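Local atomic coordinates of putative OmpA family lipoprotein (Burkholderia cenocepacia, PDB entry 5LKW), a protein that binds diaminopimelic acid, a peptidoglycan component, and probably acts in the Tol-Pal system that keeps the bacterial outer membrane intact and draws it inward during cell division. Residues E74-A79 with A116-Q121; I18-D21 with S26-D29; A79-G84 with S88-V93. All coordinates share one frame; numbering follows the deposited sequence.

Contact 1: residues E74-A79 with A116-Q121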
loop_
_atom_site.group_PDB
_atom_site.type_symbol
_atom_site.label_atom_id
_atom_site.label_comp_id
_atom_site.label_asym_id
_atom_site.label_seq_id
_atom_site.Cartn_x
_atom_site.Cartn_y
_atom_site.Cartn_z
ATOM N N GLU A 74 -0.863 -1.120 -7.344
ATOM C CA GLU A 74 0.012 -1.109 -8.524
ATOM C C GLU A 74 0.829 0.157 -8.558
ATOM O O GLU A 74 2.049 0.100 -8.806
ATOM C CB GLU A 74 -0.774 -1.315 -9.829
ATOM C CG GLU A 74 -1.255 -2.775 -9.994
ATOM C CD GLU A 74 -2.084 -3.047 -11.265
ATOM O OE1 GLU A 74 -2.590 -2.082 -11.914
ATOM O OE2 GLU A 74 -2.254 -4.258 -11.567
ATOM N N ALA A 75 0.166 1.291 -8.254
ATOM C CA ALA A 75 0.844 2.551 -7.984
ATOM C C ALA A 75 2.011 2.439 -6.954
ATOM O O ALA A 75 3.082 3.002 -7.160
ATOM C CB ALA A 75 -0.185 3.644 -7.601
ATOM N N VAL A 76 1.820 1.701 -5.857
ATOM C CA VAL A 76 2.864 1.505 -4.840
ATOM C C VAL A 76 3.989 0.555 -5.365
ATOM O O VAL A 76 5.179 0.839 -5.218
ATOM C CB VAL A 76 2.257 0.948 -3.528
ATOM C CG1 VAL A 76 3.356 0.572 -2.528
ATOM C CG2 VAL A 76 1.193 1.945 -2.899
ATOM N N ARG A 77 3.589 -0.563 -5.922
ATOM C CA ARG A 77 4.516 -1.536 -6.575
ATOM C C ARG A 77 5.369 -0.820 -7.616
ATOM O O ARG A 77 6.593 -0.891 -7.580
ATOM C CB ARG A 77 3.733 -2.723 -7.190
ATOM C CG ARG A 77 4.648 -3.825 -7.862
ATOM C CD ARG A 77 3.882 -4.730 -8.809
ATOM N NE ARG A 77 3.433 -3.905 -9.928
ATOM C CZ ARG A 77 2.427 -4.174 -10.756
ATOM N NH1 ARG A 77 1.710 -5.292 -10.644
ATOM N NH2 ARG A 77 2.136 -3.287 -11.705
ATOM N N ARG A 78 4.716 -0.049 -8.482
ATOM C CA ARG A 78 5.393 0.714 -9.513
ATOM C C ARG A 78 6.430 1.687 -8.949
ATOM O O ARG A 78 7.574 1.771 -9.446
ATOM C CB ARG A 78 4.347 1.458 -10.354
ATOM C CG ARG A 78 4.878 2.676 -11.084
ATOM C CD ARG A 78 3.943 3.098 -12.224
ATOM N NE ARG A 78 2.854 3.917 -11.715
ATOM C CZ ARG A 78 1.587 3.516 -11.567
ATOM N NH1 ARG A 78 1.203 2.282 -11.896
ATOM N NH2 ARG A 78 0.695 4.373 -11.077
ATOM N N ALA A 79 6.048 2.438 -7.915
ATOM C CA ALA A 79 6.991 3.337 -7.232
ATOM C C ALA A 79 8.166 2.590 -6.656
ATOM O O ALA A 79 9.268 3.125 -6.606
ATOM C CB ALA A 79 6.295 4.121 -6.095
ATOM N N ALA A 116 -3.233 1.738 0.956
ATOM C CA ALA A 116 -2.500 0.543 0.488
ATOM C C ALA A 116 -1.515 0.155 1.533
ATOM O O ALA A 116 -0.767 1.033 2.001
ATOM C CB ALA A 116 -1.740 0.835 -0.886
ATOM N N ASP A 117 -1.506 -1.147 1.904
ATOM C CA ASP A 117 -0.597 -1.660 2.915
ATOM C C ASP A 117 0.469 -2.582 2.313
ATOM O O ASP A 117 0.154 -3.483 1.502
ATOM C CB ASP A 117 -1.335 -2.490 4.009
ATOM C CG ASP A 117 -2.475 -1.737 4.677
ATOM O OD1 ASP A 117 -2.312 -0.528 5.008
ATOM O OD2 ASP A 117 -3.532 -2.396 4.910
ATOM N N LEU A 118 1.686 -2.424 2.854
ATOM C CA LEU A 118 2.817 -3.293 2.565
ATOM C C LEU A 118 2.718 -4.396 3.574
ATOM O O LEU A 118 2.919 -4.154 4.771
ATOM C CB LEU A 118 4.145 -2.511 2.712
ATOM C CG LEU A 118 4.599 -1.495 1.626
ATOM C CD1 LEU A 118 3.737 -0.348 1.519
ATOM C CD2 LEU A 118 5.969 -0.919 1.966
ATOM N N VAL A 119 2.391 -5.612 3.116
ATOM C CA VAL A 119 2.236 -6.730 4.072
ATOM C C VAL A 119 3.403 -7.730 3.856
ATOM O O VAL A 119 3.461 -8.461 2.868
ATOM C CB VAL A 119 0.853 -7.390 3.949
ATOM C CG1 VAL A 119 0.634 -8.437 5.076
ATOM C CG2 VAL A 119 -0.316 -6.288 3.888
ATOM N N TYR A 120 4.345 -7.715 4.780
ATOM C CA TYR A 120 5.609 -8.389 4.556
ATOM C C TYR A 120 5.373 -9.826 4.919
ATOM O O TYR A 120 4.820 -10.100 6.000
ATOM C CB TYR A 120 6.692 -7.748 5.402
ATOM C CG TYR A 120 7.388 -6.576 4.718
ATOM C CD1 TYR A 120 8.360 -6.809 3.725
ATOM C CD2 TYR A 120 7.081 -5.240 5.051
ATOM C CE1 TYR A 120 9.014 -5.761 3.092
ATOM C CE2 TYR A 120 7.742 -4.166 4.439
ATOM C CZ TYR A 120 8.732 -4.441 3.441
ATOM O OH TYR A 120 9.464 -3.447 2.781
ATOM N N GLN A 121 5.724 -10.713 3.977
ATOM C CA GLN A 121 5.503 -12.173 4.077
ATOM C C GLN A 121 6.485 -12.858 5.023
ATOM O O GLN A 121 7.671 -12.483 5.099
ATOM C CB GLN A 121 5.594 -12.879 2.692
ATOM C CG GLN A 121 4.479 -12.534 1.696
ATOM C CD GLN A 121 3.116 -12.465 2.372
ATOM O OE1 GLN A 121 2.701 -11.397 2.833
ATOM N NE2 GLN A 121 2.418 -13.613 2.455
#

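Contact 2: residues I18-D21 with S26-D29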
loop_
_atom_site.group_PDB
_atom_site.type_symbol
_atom_site.label_atom_id
_atom_site.label_comp_id
_atom_site.label_asym_id
_atom_site.label_seq_id
_atom_site.Cartn_x
_atom_site.Cartn_y
_atom_site.Cartn_z
ATOM N N ILE A 18 0.096 3.636 2.765
ATOM C CA ILE A 18 0.074 4.801 1.874
ATOM C C ILE A 18 -1.413 5.155 1.740
ATOM O O ILE A 18 -2.206 4.319 1.421
ATOM C CB ILE A 18 0.675 4.497 0.456
ATOM C CG1 ILE A 18 2.169 4.204 0.516
ATOM C CG2 ILE A 18 0.486 5.666 -0.487
ATOM C CD1 ILE A 18 2.512 2.942 1.247
ATOM N N TYR A 19 -1.766 6.407 1.977
ATOM C CA TYR A 19 -3.139 6.897 1.812
ATOM C C TYR A 19 -3.372 7.737 0.562
ATOM O O TYR A 19 -2.442 8.386 0.032
ATOM C CB TYR A 19 -3.475 7.744 3.018
ATOM C CG TYR A 19 -3.477 6.922 4.287
ATOM C CD1 TYR A 19 -4.694 6.348 4.789
ATOM C CD2 TYR A 19 -2.284 6.695 4.967
ATOM C CE1 TYR A 19 -4.721 5.647 6.008
ATOM C CE2 TYR A 19 -2.280 5.989 6.207
ATOM C CZ TYR A 19 -3.499 5.480 6.722
ATOM O OH TYR A 19 -3.442 4.761 7.925
ATOM N N PHE A 20 -4.612 7.699 0.079
ATOM C CA PHE A 20 -4.969 8.268 -1.201
ATOM C C PHE A 20 -6.148 9.266 -1.087
ATOM O O PHE A 20 -7.029 9.138 -0.227
ATOM C CB PHE A 20 -5.350 7.131 -2.207
ATOM C CG PHE A 20 -4.209 6.205 -2.542
ATOM C CD1 PHE A 20 -3.397 6.422 -3.673
ATOM C CD2 PHE A 20 -3.957 5.094 -1.719
ATOM C CE1 PHE A 20 -2.282 5.493 -3.969
ATOM C CE2 PHE A 20 -2.944 4.221 -1.978
ATOM C CZ PHE A 20 -2.054 4.439 -3.083
ATOM N N ASP A 21 -6.185 10.231 -1.998
ATOM C CA ASP A 21 -7.341 11.096 -2.131
ATOM C C ASP A 21 -8.547 10.362 -2.726
ATOM O O ASP A 21 -8.434 9.274 -3.305
ATOM C CB ASP A 21 -6.997 12.296 -3.009
ATOM C CG ASP A 21 -6.123 13.260 -2.298
ATOM O OD1 ASP A 21 -5.907 13.074 -1.071
ATOM O OD2 ASP A 21 -5.679 14.183 -2.974
ATOM N N SER A 26 -3.079 8.160 -7.161
ATOM C CA SER A 26 -1.758 8.820 -7.168
ATOM C C SER A 26 -1.050 8.647 -5.840
ATOM O O SER A 26 -1.595 9.027 -4.784
ATOM C CB SER A 26 -1.847 10.329 -7.372
ATOM O OG SER A 26 -2.729 10.616 -8.439
ATOM N N VAL A 27 0.187 8.208 -5.911
ATOM C CA VAL A 27 1.058 8.138 -4.741
ATOM C C VAL A 27 1.687 9.490 -4.623
ATOM O O VAL A 27 2.532 9.841 -5.425
ATOM C CB VAL A 27 2.149 7.034 -4.842
ATOM C CG1 VAL A 27 3.111 7.086 -3.664
ATOM C CG2 VAL A 27 1.503 5.714 -4.924
ATOM N N LYS A 28 1.218 10.272 -3.659
ATOM C CA LYS A 28 1.716 11.654 -3.489
ATOM C C LYS A 28 3.250 11.713 -3.187
ATOM O O LYS A 28 3.829 10.767 -2.607
ATOM C CB LYS A 28 0.927 12.358 -2.409
ATOM C CG LYS A 28 -0.530 12.648 -2.752
ATOM C CD LYS A 28 -1.161 13.282 -1.536
ATOM C CE LYS A 28 -2.564 12.715 -1.217
ATOM N NZ LYS A 28 -3.098 13.316 0.069
ATOM N N ASP A 29 3.862 12.838 -3.573
ATOM C CA ASP A 29 5.288 13.106 -3.456
ATOM C C ASP A 29 5.822 12.857 -2.054
ATOM O O ASP A 29 6.948 12.351 -1.913
ATOM C CB ASP A 29 5.592 14.573 -3.848
ATOM C CG ASP A 29 5.765 14.771 -5.352
ATOM O OD1 ASP A 29 5.905 13.770 -6.098
ATOM O OD2 ASP A 29 5.764 15.949 -5.788
HETATM O O HOH W 1 -1.045 9.033 -2.067
HETATM O O HOH W 2 -3.996 10.302 -3.806
HETATM O O HOH W 3 -3.134 15.681 -1.376
#

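Contact 3: residues A79-G84 with S88-V93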
loop_
_atom_site.group_PDB
_atom_site.type_symbol
_atom_site.label_atom_id
_atom_site.label_comp_id
_atom_site.label_asym_id
_atom_site.label_seq_id
_atom_site.Cartn_x
_atom_site.Cartn_y
_atom_site.Cartn_z
ATOM N N ALA A 79 6.048 2.438 -7.915
ATOM C CA ALA A 79 6.991 3.337 -7.232
ATOM C C ALA A 79 8.166 2.590 -6.656
ATOM O O ALA A 79 9.268 3.125 -6.606
ATOM C CB ALA A 79 6.295 4.121 -6.095
ATOM N N MET A 80 7.947 1.371 -6.159
ATOM C CA MET A 80 9.105 0.596 -5.686
ATOM C C MET A 80 9.866 -0.077 -6.835
ATOM O O MET A 80 11.075 -0.110 -6.810
ATOM C CB MET A 80 8.744 -0.376 -4.541
ATOM C CG MET A 80 8.305 0.366 -3.253
ATOM S SD MET A 80 8.366 -0.648 -1.754
ATOM C CE MET A 80 7.141 -1.900 -2.066
ATOM N N ALA A 81 9.153 -0.549 -7.850
ATOM C CA ALA A 81 9.748 -1.041 -9.116
ATOM C C ALA A 81 10.759 -0.080 -9.679
ATOM O O ALA A 81 11.906 -0.447 -9.949
ATOM C CB ALA A 81 8.669 -1.297 -10.166
ATOM N N LEU A 82 10.317 1.162 -9.822
ATOM C CA LEU A 82 11.145 2.268 -10.270
ATOM C C LEU A 82 12.384 2.485 -9.437
ATOM O O LEU A 82 13.408 2.926 -9.972
ATOM C CB LEU A 82 10.332 3.566 -10.302
ATOM C CG LEU A 82 9.677 3.645 -11.664
ATOM C CD1 LEU A 82 8.645 4.774 -11.705
ATOM C CD2 LEU A 82 10.786 3.830 -12.737
ATOM N N LEU A 83 12.302 2.167 -8.143
ATOM C CA LEU A 83 13.490 2.260 -7.285
ATOM C C LEU A 83 14.361 1.008 -7.343
ATOM O O LEU A 83 15.295 0.871 -6.581
ATOM C CB LEU A 83 13.141 2.639 -5.848
ATOM C CG LEU A 83 12.423 3.984 -5.712
ATOM C CD1 LEU A 83 11.722 4.097 -4.388
ATOM C CD2 LEU A 83 13.366 5.207 -5.919
ATOM N N GLY A 84 14.042 0.102 -8.252
ATOM C CA GLY A 84 14.875 -1.111 -8.472
ATOM C C GLY A 84 14.564 -2.374 -7.697
ATOM O O GLY A 84 15.389 -3.312 -7.691
ATOM N N SER A 88 9.687 -9.941 -8.585
ATOM C CA SER A 88 9.529 -11.213 -7.874
ATOM C C SER A 88 9.386 -11.048 -6.352
ATOM O O SER A 88 8.977 -11.980 -5.671
ATOM C CB SER A 88 10.711 -12.158 -8.143
ATOM O OG SER A 88 11.840 -11.716 -7.403
ATOM N N GLN A 89 9.727 -9.890 -5.793
ATOM C CA GLN A 89 9.516 -9.755 -4.352
ATOM C C GLN A 89 8.223 -9.010 -3.996
ATOM O O GLN A 89 7.976 -8.735 -2.821
ATOM C CB GLN A 89 10.712 -9.131 -3.662
ATOM C CG GLN A 89 12.016 -9.916 -3.760
ATOM C CD GLN A 89 13.189 -9.065 -3.290
ATOM O OE1 GLN A 89 13.940 -8.532 -4.100
ATOM N NE2 GLN A 89 13.292 -8.859 -1.982
ATOM N N MET A 90 7.408 -8.697 -5.013
ATOM C CA MET A 90 6.255 -7.810 -4.844
ATOM C C MET A 90 5.052 -8.423 -5.503
ATOM O O MET A 90 5.135 -8.886 -6.649
ATOM C CB MET A 90 6.545 -6.459 -5.508
ATOM C CG MET A 90 7.573 -5.643 -4.738
ATOM S SD MET A 90 7.738 -4.010 -5.401
ATOM C CE MET A 90 8.240 -4.418 -7.123
ATOM N N GLU A 91 3.931 -8.405 -4.795
ATOM C CA GLU A 91 2.666 -8.831 -5.387
ATOM C C GLU A 91 1.604 -7.748 -5.088
ATOM O O GLU A 91 1.419 -7.394 -3.919
ATOM C CB GLU A 91 2.254 -10.195 -4.834
ATOM C CG GLU A 91 1.041 -10.813 -5.588
ATOM C CD GLU A 91 0.604 -12.132 -4.945
ATOM O OE1 GLU A 91 1.387 -12.642 -4.121
ATOM O OE2 GLU A 91 -0.489 -12.646 -5.238
ATOM N N ALA A 92 0.985 -7.181 -6.137
ATOM C CA ALA A 92 -0.064 -6.133 -5.953
ATOM C C ALA A 92 -1.420 -6.826 -5.998
ATOM O O ALA A 92 -1.756 -7.448 -7.001
ATOM C CB ALA A 92 0.003 -5.097 -7.049
ATOM N N VAL A 93 -2.174 -6.772 -4.905
ATOM C CA VAL A 93 -3.572 -7.254 -4.899
ATOM C C VAL A 93 -4.583 -6.193 -4.401
ATOM O O VAL A 93 -4.205 -5.202 -3.753
ATOM C CB VAL A 93 -3.726 -8.511 -4.039
ATOM C CG1 VAL A 93 -2.935 -9.645 -4.655
ATOM C CG2 VAL A 93 -3.291 -8.230 -2.564
#

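Contact 1: residues E74-A79 with A116-Q121
Val76 lies over two residues of the strand 115-120, giving one methyl to each. Its CG2 meets CB of Ala116 at 3.7 Å, the closer of the two touches, while CG1 reaches CD1 of Leu118 at 4.2 Å. The fork is set by chi1 of 173°, which turns CG1 opposite the backbone nitrogen and leaves CG2 beside that nitrogen, so the two methyls spread over successive inward residues of the strand. The CB of Ala116 is directed toward the helix. Leu118 starts out at an angle to it and comes closer only through its CD1 branch, crossing the valine side chain on a slant. Contact across the pair is purely apolar, and all three side chains are buried. Asp117, between them, faces the opposite side of the strand, where its carboxylate is held by Arg115 and Ser17. In the next shell, Phe20 packs on Ala116, Met35 on Val76, and His38 and Val50 on Leu118. The contact thus sits near the centre of the OmpA-like domain, with helix 62-82 laid on a central strand of the mixed sheet, strands 17-19 and 50-55 flanking that strand, and helix 32-44 alongside.

Contact 2: residues I18-D21 with S26-D29
Phe20 and Asp21 both carry chi1 near -70°, which sets their side chains beside their own backbone nitrogens and brings them to Val27 and Lys28; Lys28 starts the same way and then bends at chi3 (-136°) to deliver its ammonium group to the carboxylate. The setting is the first strand of the OmpA-like fold and the loop that follows it toward helix 32-44, folded back beside the strand's end. On the buried side, CE1 of Phe20 lies 3.9 Å from CG2 of Val27, and CD1 of the same ring is 3.4 Å from the carbonyl O of Ser26, both approached obliquely. Ile18 adds a looser touch on the other methyl of Val27. Arg72 and Val76 of helix 62-82 also pack against Phe20. At the solvent-facing end Asp21 and Lys28 form a salt bridge, their side chains crossing at about a right angle. Asp21 also touches the bound diaminopimelic acid, so the lysine lies in the second shell of that pocket and may influence the charge around it. The backbones are joined through water rather than directly. One water donates to both Tyr19 O and Ser26 O and accepts from Lys28 N, and a second spans Asp21 N and Ser26 O, giving that carbonyl two water partners. In the salt bridge, Lys28 NZ donates to Asp21 OD1 over 3.0 Å, coming from above the carboxylate plane, 38° out of it.

Contact 3: residues A79-G84 with S88-V93
Met80 and Met90 meet between the last turn of helix 62-82 and the start of strand 90-96. Met90 leaves the strand with its CG beside its own backbone nitrogen (chi1 -71°), runs extended through chi2, and turns at chi3 (-59°). That final bend brings its methyl to Ala81 while the sulfur stays against Met80. SD of Met90 is 3.9 Å from CB of Met80 and 4.0 Å from Met80 CE, so it rests on both ends of that side chain. Met80 takes nearly the same shape, extended through chi2 and bent at chi3, which brings its own CE back to the partner's sulfur. Beyond the bend, CE of Met90 touches the helix backbone at Ala81 N, 4.0 Å away, and lies more loosely, at 4.4 Å, from CB of Ala81. The side-chain packing is apolar, and both methionines are buried. Val85, in the connecting loop, packs on each of them; Val50 lies against Met90, and His38 and Leu42 of helix 32-44 against Met80. The same turn ends in a Schellman motif: Gly84, the C' residue at positive phi, gives its N to Ala81 O at 2.8 Å, and Val85 N bonds to Met80 O. A short connection then leads into strand 90-96, and the methionine pair packs the helix of the beta-alpha-beta unit formed by strand 50-55, helix 62-82 and strand 90-96 against its second strand.

Contacts 1 and 3 use successive parts of helix 62-82, sharing Ala79, and lay it on the same sheet at a central strand and at the outermost strand 90-96. Both are buried contacts of apolar side chains: small aliphatic ones near the chain centre in contact 1, flexible methionines farther out in contact 3. Arg77, on the helix segment of contact 1, packs its CG on Met90 of contact 3. Contact 2, at the opposite outer strand, is only partly buried and adds a salt bridge and waters to its hydrophobic side, in keeping with its more exposed position. It touches contact 1 through Val27 on Ala75 and Ile18 on Leu118, whereas contacts 2 and 3 do not touch.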